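Beta-N-acetylhexosaminidase (Streptomyces plicatus, PDB 1HP5) hydrolyses terminal beta-linked N-acetylhexosamine residues from glycans and other glycosides, as a family 20 glycoside hydrolase with a TIM-barrel catalytic domain. Local coordinates at residues Tyr313-Gly318 and Val348-Leu353; Ala362-Trp367 and Asn386-Ile391. All blocks are in the same frame, centred on the assembly; numbering follows the deposited sequence.

Interaction 1: residues Tyr313-Gly318 and Val348-Leu353. With NGT (3ar,5R,6S,7R,7ar-5-hydroxymethyl-2-methyl-5,6,7,7a-tetrahydro-3ah-pyrano[3,2-D]thiazole-6,7-diol), chain F.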
loop_
_atom_site.group_PDB
_atom_site.type_symbol
_atom_site.label_atom_id
_atom_site.label_comp_id
_atom_site.label_asym_id
_atom_site.label_seq_id
_atom_site.Cartn_x
_atom_site.Cartn_y
_atom_site.Cartn_z
ATOM N N TYR A 313 0.668 9.845 -9.938
ATOM C CA TYR A 313 1.201 10.673 -8.862
ATOM C C TYR A 313 2.698 10.666 -8.595
ATOM O O TYR A 313 3.400 9.693 -8.872
ATOM C CB TYR A 313 0.468 10.313 -7.569
ATOM C CG TYR A 313 -1.013 10.100 -7.783
ATOM C CD1 TYR A 313 -1.508 8.853 -8.176
ATOM C CD2 TYR A 313 -1.917 11.155 -7.640
ATOM C CE1 TYR A 313 -2.866 8.662 -8.423
ATOM C CE2 TYR A 313 -3.282 10.975 -7.889
ATOM C CZ TYR A 313 -3.747 9.729 -8.279
ATOM O OH TYR A 313 -5.088 9.545 -8.522
ATOM N N LEU A 314 3.160 11.773 -8.020
ATOM C CA LEU A 314 4.555 11.975 -7.656
ATOM C C LEU A 314 4.509 12.595 -6.253
ATOM O O LEU A 314 3.974 13.689 -6.065
ATOM C CB LEU A 314 5.206 12.938 -8.645
ATOM C CG LEU A 314 6.700 12.801 -8.930
ATOM C CD1 LEU A 314 7.485 12.949 -7.633
ATOM C CD2 LEU A 314 6.972 11.459 -9.593
ATOM N N HIS A 315 5.065 11.890 -5.273
ATOM C CA HIS A 315 5.053 12.347 -3.888
ATOM C C HIS A 315 6.338 13.114 -3.583
ATOM O O HIS A 315 7.435 12.574 -3.715
ATOM C CB HIS A 315 4.918 11.120 -2.973
ATOM C CG HIS A 315 4.337 11.406 -1.622
ATOM N ND1 HIS A 315 4.862 12.350 -0.764
ATOM C CD2 HIS A 315 3.320 10.813 -0.950
ATOM C CE1 HIS A 315 4.196 12.324 0.378
ATOM N NE2 HIS A 315 3.256 11.400 0.291
ATOM N N ILE A 316 6.208 14.377 -3.183
ATOM C CA ILE A 316 7.387 15.183 -2.867
ATOM C C ILE A 316 7.620 15.363 -1.365
ATOM O O ILE A 316 8.431 16.192 -0.948
ATOM C CB ILE A 316 7.318 16.581 -3.526
ATOM C CG1 ILE A 316 6.042 17.312 -3.096
ATOM C CG2 ILE A 316 7.368 16.440 -5.040
ATOM C CD1 ILE A 316 5.985 18.760 -3.569
ATOM N N GLY A 317 6.909 14.582 -0.556
ATOM C CA GLY A 317 7.068 14.663 0.888
ATOM C C GLY A 317 6.739 16.022 1.486
ATOM O O GLY A 317 5.616 16.502 1.359
ATOM N N GLY A 318 7.716 16.631 2.153
ATOM C CA GLY A 318 7.501 17.936 2.755
ATOM C C GLY A 318 7.317 17.900 4.262
ATOM O O GLY A 318 7.003 18.916 4.885
ATOM N N VAL A 348 1.734 14.985 -4.657
ATOM C CA VAL A 348 1.250 14.489 -3.382
ATOM C C VAL A 348 2.294 14.919 -2.362
ATOM O O VAL A 348 3.497 14.882 -2.641
ATOM C CB VAL A 348 1.144 12.948 -3.354
ATOM C CG1 VAL A 348 0.634 12.489 -1.985
ATOM C CG2 VAL A 348 0.210 12.463 -4.458
ATOM N N GLY A 349 1.837 15.343 -1.192
ATOM C CA GLY A 349 2.765 15.752 -0.159
ATOM C C GLY A 349 2.196 15.426 1.203
ATOM O O GLY A 349 0.999 15.158 1.328
ATOM N N TRP A 350 3.046 15.418 2.225
ATOM C CA TRP A 350 2.564 15.162 3.573
ATOM C C TRP A 350 1.756 16.410 3.910
ATOM O O TRP A 350 1.909 17.430 3.237
ATOM C CB TRP A 350 3.739 14.952 4.526
ATOM C CG TRP A 350 4.499 13.699 4.186
ATOM C CD1 TRP A 350 5.714 13.614 3.567
ATOM C CD2 TRP A 350 4.077 12.352 4.427
ATOM N NE1 TRP A 350 6.077 12.297 3.412
ATOM C CE2 TRP A 350 5.092 11.499 3.930
ATOM C CE3 TRP A 350 2.943 11.780 5.020
ATOM C CZ2 TRP A 350 5.006 10.104 4.006
ATOM C CZ3 TRP A 350 2.858 10.388 5.098
ATOM C CH2 TRP A 350 3.884 9.569 4.593
ATOM N N HIS A 351 0.907 16.353 4.933
ATOM C CA HIS A 351 0.052 17.502 5.205
ATOM C C HIS A 351 0.709 18.846 5.531
ATOM O O HIS A 351 0.018 19.864 5.569
ATOM C CB HIS A 351 -1.032 17.151 6.245
ATOM C CG HIS A 351 -0.549 17.107 7.660
ATOM N ND1 HIS A 351 0.027 15.988 8.219
ATOM C CD2 HIS A 351 -0.598 18.037 8.644
ATOM C CE1 HIS A 351 0.311 16.228 9.488
ATOM N NE2 HIS A 351 -0.059 17.466 9.770
ATOM N N GLN A 352 2.023 18.874 5.746
ATOM C CA GLN A 352 2.689 20.149 6.001
ATOM C C GLN A 352 2.525 21.001 4.746
ATOM O O GLN A 352 2.605 22.230 4.804
ATOM C CB GLN A 352 4.184 19.965 6.280
ATOM C CG GLN A 352 4.523 19.507 7.690
ATOM C CD GLN A 352 3.928 18.155 8.010
ATOM O OE1 GLN A 352 4.002 17.230 7.200
ATOM N NE2 GLN A 352 3.338 18.028 9.192
ATOM N N LEU A 353 2.303 20.339 3.613
ATOM C CA LEU A 353 2.119 21.030 2.341
ATOM C C LEU A 353 0.873 21.912 2.396
ATOM O O LEU A 353 0.778 22.910 1.682
ATOM C CB LEU A 353 1.988 20.021 1.190
ATOM C CG LEU A 353 1.820 20.589 -0.229
ATOM C CD1 LEU A 353 2.994 21.510 -0.569
ATOM C CD2 LEU A 353 1.735 19.446 -1.236
HETATM C C1 NGT F . 7.177 10.501 10.815
HETATM C C2 NGT F . 8.333 10.980 9.886
HETATM C C3 NGT F . 9.165 9.774 9.331
HETATM C C4 NGT F . 9.433 8.694 10.393
HETATM C C5 NGT F . 8.106 8.245 11.043
HETATM C C6 NGT F . 8.277 7.190 12.133
HETATM C C7 NGT F . 6.541 11.376 8.525
HETATM C C8 NGT F . 5.681 11.921 7.409
HETATM N N2 NGT F . 7.734 11.705 8.773
HETATM S S1 NGT F . 5.805 10.184 9.600
HETATM O O3 NGT F . 10.388 10.247 8.787
HETATM O O4 NGT F . 10.075 7.590 9.780
HETATM O O5 NGT F . 7.420 9.407 11.649
HETATM O O6 NGT F . 7.009 6.700 12.568
#

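Interaction 2: residues Ala362-Trp367 and Asn386-Ile391. With NGT (3ar,5R,6S,7R,7ar-5-hydroxymethyl-2-methyl-5,6,7,7a-tetrahydro-3ah-pyrano[3,2-D]thiazole-6,7-diol), chain F.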
loop_
_atom_site.group_PDB
_atom_site.type_symbol
_atom_site.label_atom_id
_atom_site.label_comp_id
_atom_site.label_asym_id
_atom_site.label_seq_id
_atom_site.Cartn_x
_atom_site.Cartn_y
_atom_site.Cartn_z
ATOM N N ALA A 362 -3.542 18.831 -6.324
ATOM C CA ALA A 362 -2.692 18.180 -5.338
ATOM C C ALA A 362 -3.469 17.433 -4.258
ATOM O O ALA A 362 -4.657 17.685 -4.024
ATOM C CB ALA A 362 -1.776 19.205 -4.692
ATOM N N LEU A 363 -2.784 16.488 -3.620
ATOM C CA LEU A 363 -3.351 15.712 -2.528
ATOM C C LEU A 363 -2.360 15.823 -1.389
ATOM O O LEU A 363 -1.156 15.929 -1.621
ATOM C CB LEU A 363 -3.506 14.233 -2.899
ATOM C CG LEU A 363 -4.560 13.818 -3.929
ATOM C CD1 LEU A 363 -4.051 14.096 -5.329
ATOM C CD2 LEU A 363 -4.858 12.328 -3.769
ATOM N N VAL A 364 -2.855 15.828 -0.160
ATOM C CA VAL A 364 -1.956 15.895 0.975
ATOM C C VAL A 364 -2.248 14.701 1.852
ATOM O O VAL A 364 -3.403 14.283 1.999
ATOM C CB VAL A 364 -2.109 17.209 1.788
ATOM C CG1 VAL A 364 -1.783 18.397 0.895
ATOM C CG2 VAL A 364 -3.511 17.322 2.382
ATOM N N GLN A 365 -1.189 14.140 2.415
ATOM C CA GLN A 365 -1.306 12.972 3.266
ATOM C C GLN A 365 -1.183 13.395 4.719
ATOM O O GLN A 365 -0.123 13.830 5.158
ATOM C CB GLN A 365 -0.210 11.965 2.901
ATOM C CG GLN A 365 -0.357 10.612 3.578
ATOM C CD GLN A 365 0.636 9.584 3.054
ATOM O OE1 GLN A 365 1.354 9.827 2.075
ATOM N NE2 GLN A 365 0.676 8.425 3.701
ATOM N N TYR A 366 -2.282 13.268 5.455
ATOM C CA TYR A 366 -2.329 13.635 6.862
ATOM C C TYR A 366 -1.754 12.536 7.740
ATOM O O TYR A 366 -2.248 11.407 7.726
ATOM C CB TYR A 366 -3.771 13.891 7.288
ATOM C CG TYR A 366 -3.907 14.206 8.755
ATOM C CD1 TYR A 366 -3.549 15.459 9.255
ATOM C CD2 TYR A 366 -4.387 13.251 9.650
ATOM C CE1 TYR A 366 -3.670 15.753 10.608
ATOM C CE2 TYR A 366 -4.511 13.534 11.005
ATOM C CZ TYR A 366 -4.152 14.788 11.475
ATOM O OH TYR A 366 -4.274 15.073 12.814
ATOM N N TRP A 367 -0.724 12.868 8.516
ATOM C CA TRP A 367 -0.105 11.883 9.394
ATOM C C TRP A 367 -0.139 12.293 10.860
ATOM O O TRP A 367 0.667 11.818 11.665
ATOM C CB TRP A 367 1.343 11.609 8.969
ATOM C CG TRP A 367 2.232 12.813 8.921
ATOM C CD1 TRP A 367 2.239 13.789 7.968
ATOM C CD2 TRP A 367 3.265 13.158 9.855
ATOM N NE1 TRP A 367 3.210 14.715 8.244
ATOM C CE2 TRP A 367 3.856 14.355 9.397
ATOM C CE3 TRP A 367 3.748 12.571 11.033
ATOM C CZ2 TRP A 367 4.910 14.982 10.079
ATOM C CZ3 TRP A 367 4.796 13.193 11.710
ATOM C CH2 TRP A 367 5.365 14.386 11.230
ATOM N N ASN A 386 -10.370 23.987 0.135
ATOM C CA ASN A 386 -9.863 24.661 -1.052
ATOM C C ASN A 386 -9.633 23.726 -2.241
ATOM O O ASN A 386 -9.000 24.107 -3.225
ATOM C CB ASN A 386 -8.577 25.434 -0.727
ATOM C CG ASN A 386 -8.820 26.593 0.235
ATOM O OD1 ASN A 386 -9.913 27.163 0.268
ATOM N ND2 ASN A 386 -7.797 26.957 1.007
ATOM N N GLY A 387 -10.154 22.507 -2.153
ATOM C CA GLY A 387 -10.006 21.572 -3.255
ATOM C C GLY A 387 -8.887 20.551 -3.161
ATOM O O GLY A 387 -8.759 19.698 -4.036
ATOM N N THR A 388 -8.071 20.627 -2.115
ATOM C CA THR A 388 -6.976 19.676 -1.959
ATOM C C THR A 388 -7.505 18.315 -1.514
ATOM O O THR A 388 -8.302 18.232 -0.584
ATOM C CB THR A 388 -5.957 20.166 -0.911
ATOM O OG1 THR A 388 -5.439 21.443 -1.308
ATOM C CG2 THR A 388 -4.803 19.167 -0.780
ATOM N N GLY A 389 -7.062 17.251 -2.181
ATOM C CA GLY A 389 -7.503 15.916 -1.814
ATOM C C GLY A 389 -6.811 15.445 -0.544
ATOM O O GLY A 389 -5.640 15.748 -0.324
ATOM N N LEU A 390 -7.525 14.699 0.292
ATOM C CA LEU A 390 -6.952 14.212 1.543
ATOM C C LEU A 390 -6.730 12.705 1.612
ATOM O O LEU A 390 -7.633 11.917 1.334
ATOM C CB LEU A 390 -7.839 14.617 2.722
ATOM C CG LEU A 390 -7.581 15.948 3.431
ATOM C CD1 LEU A 390 -7.455 17.074 2.430
ATOM C CD2 LEU A 390 -8.714 16.204 4.413
ATOM N N ILE A 391 -5.516 12.319 1.988
ATOM C CA ILE A 391 -5.169 10.915 2.162
ATOM C C ILE A 391 -4.959 10.795 3.667
ATOM O O ILE A 391 -4.123 11.496 4.237
ATOM C CB ILE A 391 -3.852 10.550 1.441
ATOM C CG1 ILE A 391 -4.014 10.718 -0.072
ATOM C CG2 ILE A 391 -3.472 9.103 1.757
ATOM C CD1 ILE A 391 -2.702 10.704 -0.827
HETATM C C1 NGT F . 7.177 10.501 10.815
HETATM C C2 NGT F . 8.333 10.980 9.886
HETATM C C3 NGT F . 9.165 9.774 9.331
HETATM C C4 NGT F . 9.433 8.694 10.393
HETATM C C5 NGT F . 8.106 8.245 11.043
HETATM C C6 NGT F . 8.277 7.190 12.133
HETATM C C7 NGT F . 6.541 11.376 8.525
HETATM C C8 NGT F . 5.681 11.921 7.409
HETATM N N2 NGT F . 7.734 11.705 8.773
HETATM S S1 NGT F . 5.805 10.184 9.600
HETATM O O3 NGT F . 10.388 10.247 8.787
HETATM O O4 NGT F . 10.075 7.590 9.780
HETATM O O5 NGT F . 7.420 9.407 11.649
HETATM O O6 NGT F . 7.009 6.700 12.568
HETATM O O HOH W 1 -6.958 18.108 -5.599
#

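Interaction 1: residues Tyr313-Gly318 and Val348-Leu353
His315 and Val348 pair across two neighbouring parallel strands. Two backbone hydrogen bonds hold the pairing, and a third follows beyond it. Val348 N donates to Leu314 O, and Ile316 N donates to Val348 O at 2.8 Å. Past the strand, Trp350 N reaches Gly317 O at 2.9 Å from above the carbonyl plane.

Polar side-chain bonds fix the histidine. Gly317 N donates to His315 ND1 at 3.0 Å, in the plane of the imidazole. NE2 of His315 is taken by Gln365, so both ring nitrogens are engaged. Trp350 NE1 is bonded to Glu250.

Aromatic and apolar contacts follow. His315 has CG anti to the backbone N (chi1 -156°), which swings the ring along the strand toward Trp350. Its edge meets the indole face, with His315 CE1 3.6 Å from NE1 of Trp350 and the planes at 54°. Val348 CG1 lies over one face of the imidazole, 3.3 Å from His315 CD2. Val348 CG2 turns the other way and rests 3.8 Å from Tyr313 CB.

The opposite face of Trp350 carries the ligand: methyl C8 of the bound thiazoline NGT sits over the centre of the indole, 3.4 Å from Trp350 CD2. The indole is thus backed by a histidine with both nitrogens bonded and offers its other face as a flat, apolar wall to the methyl group.

Interaction 2: residues Ala362-Trp367 and Asn386-Ile391
Leu363, Val364 and Gln365 run beside Gly389, Leu390 and Ile391 as parallel strands in register. Four backbone hydrogen bonds join them. Val364 is gripped through both of its backbone polar atoms: its N donates to Gly389 O at 2.8 Å, and its O accepts from Ile391 N at 2.9 Å. Tyr366 N then donates to Ile391 O at 2.8 Å.

The tightly packed part takes in Ile391 on one sheet face and Val364 on the other. Ile391 has CG1 anti to the carbonyl carbon (chi1 -64°), which carries its CD1 back to CD2 of Leu363 at 4.0 Å. Its CG2 branch lies 3.9 Å from CG of Gln365. The extended chain of Gln365 takes its amide onward to Glu444 and His315. On the other sheet face, Val364 CG1 meets the methyl CG2 of Thr388 at 3.5 Å, the two side chains crossing at about a right angle. Gly389 lies against the side chain of Leu363, where a beta carbon would be tight against Leu363 CG.

The contact loosens toward Gly387. This exposed glycine ends helix 374-385 as the C-prime residue of a Schellman motif. A water donates to Ala362 O and also to Gly387 O, 2.9 Å from the latter, bridging the segments beside the direct bond from Gly389 N.

At the other end, Trp367 turns its ring to the ligand. NGT C8 lies over the ring centre, and NGT S1 is 3.5 Å from Trp367 CE3. Replacing Trp367 by an alanine is likely to leave the thiazoline methyl and sulfur without this aromatic face, and Gln352 OE1 without its indole N-H. The arrangement is a beta-alpha-beta unit of a TIM barrel, with ligand-binding residues at the C-terminal strand ends.

Overall arrangement
Interactions 1 and 2 lie in series along the chain, with centres about 9 Å apart. Strands 346-350 and 363-366 are neighbours in the barrel sheet, so the two contacts share one continuous run of strands. Gln365 N lies 2.6 Å from Gly349 O, a probable hydrogen bond between them. Beyond the strands, Gln352 OE1 accepts from Trp367 NE1 at 2.8 Å. Trp350 and Trp367 meet edge-to-face, and each lays a ring face against methyl C8 of NGT. NGT is also hydrogen-bonded to Asp401, Arg168, Trp414 and Glu450. The two segments 348-353 and 362-367 thus each supply one indole to the pocket round the thiazoline methyl.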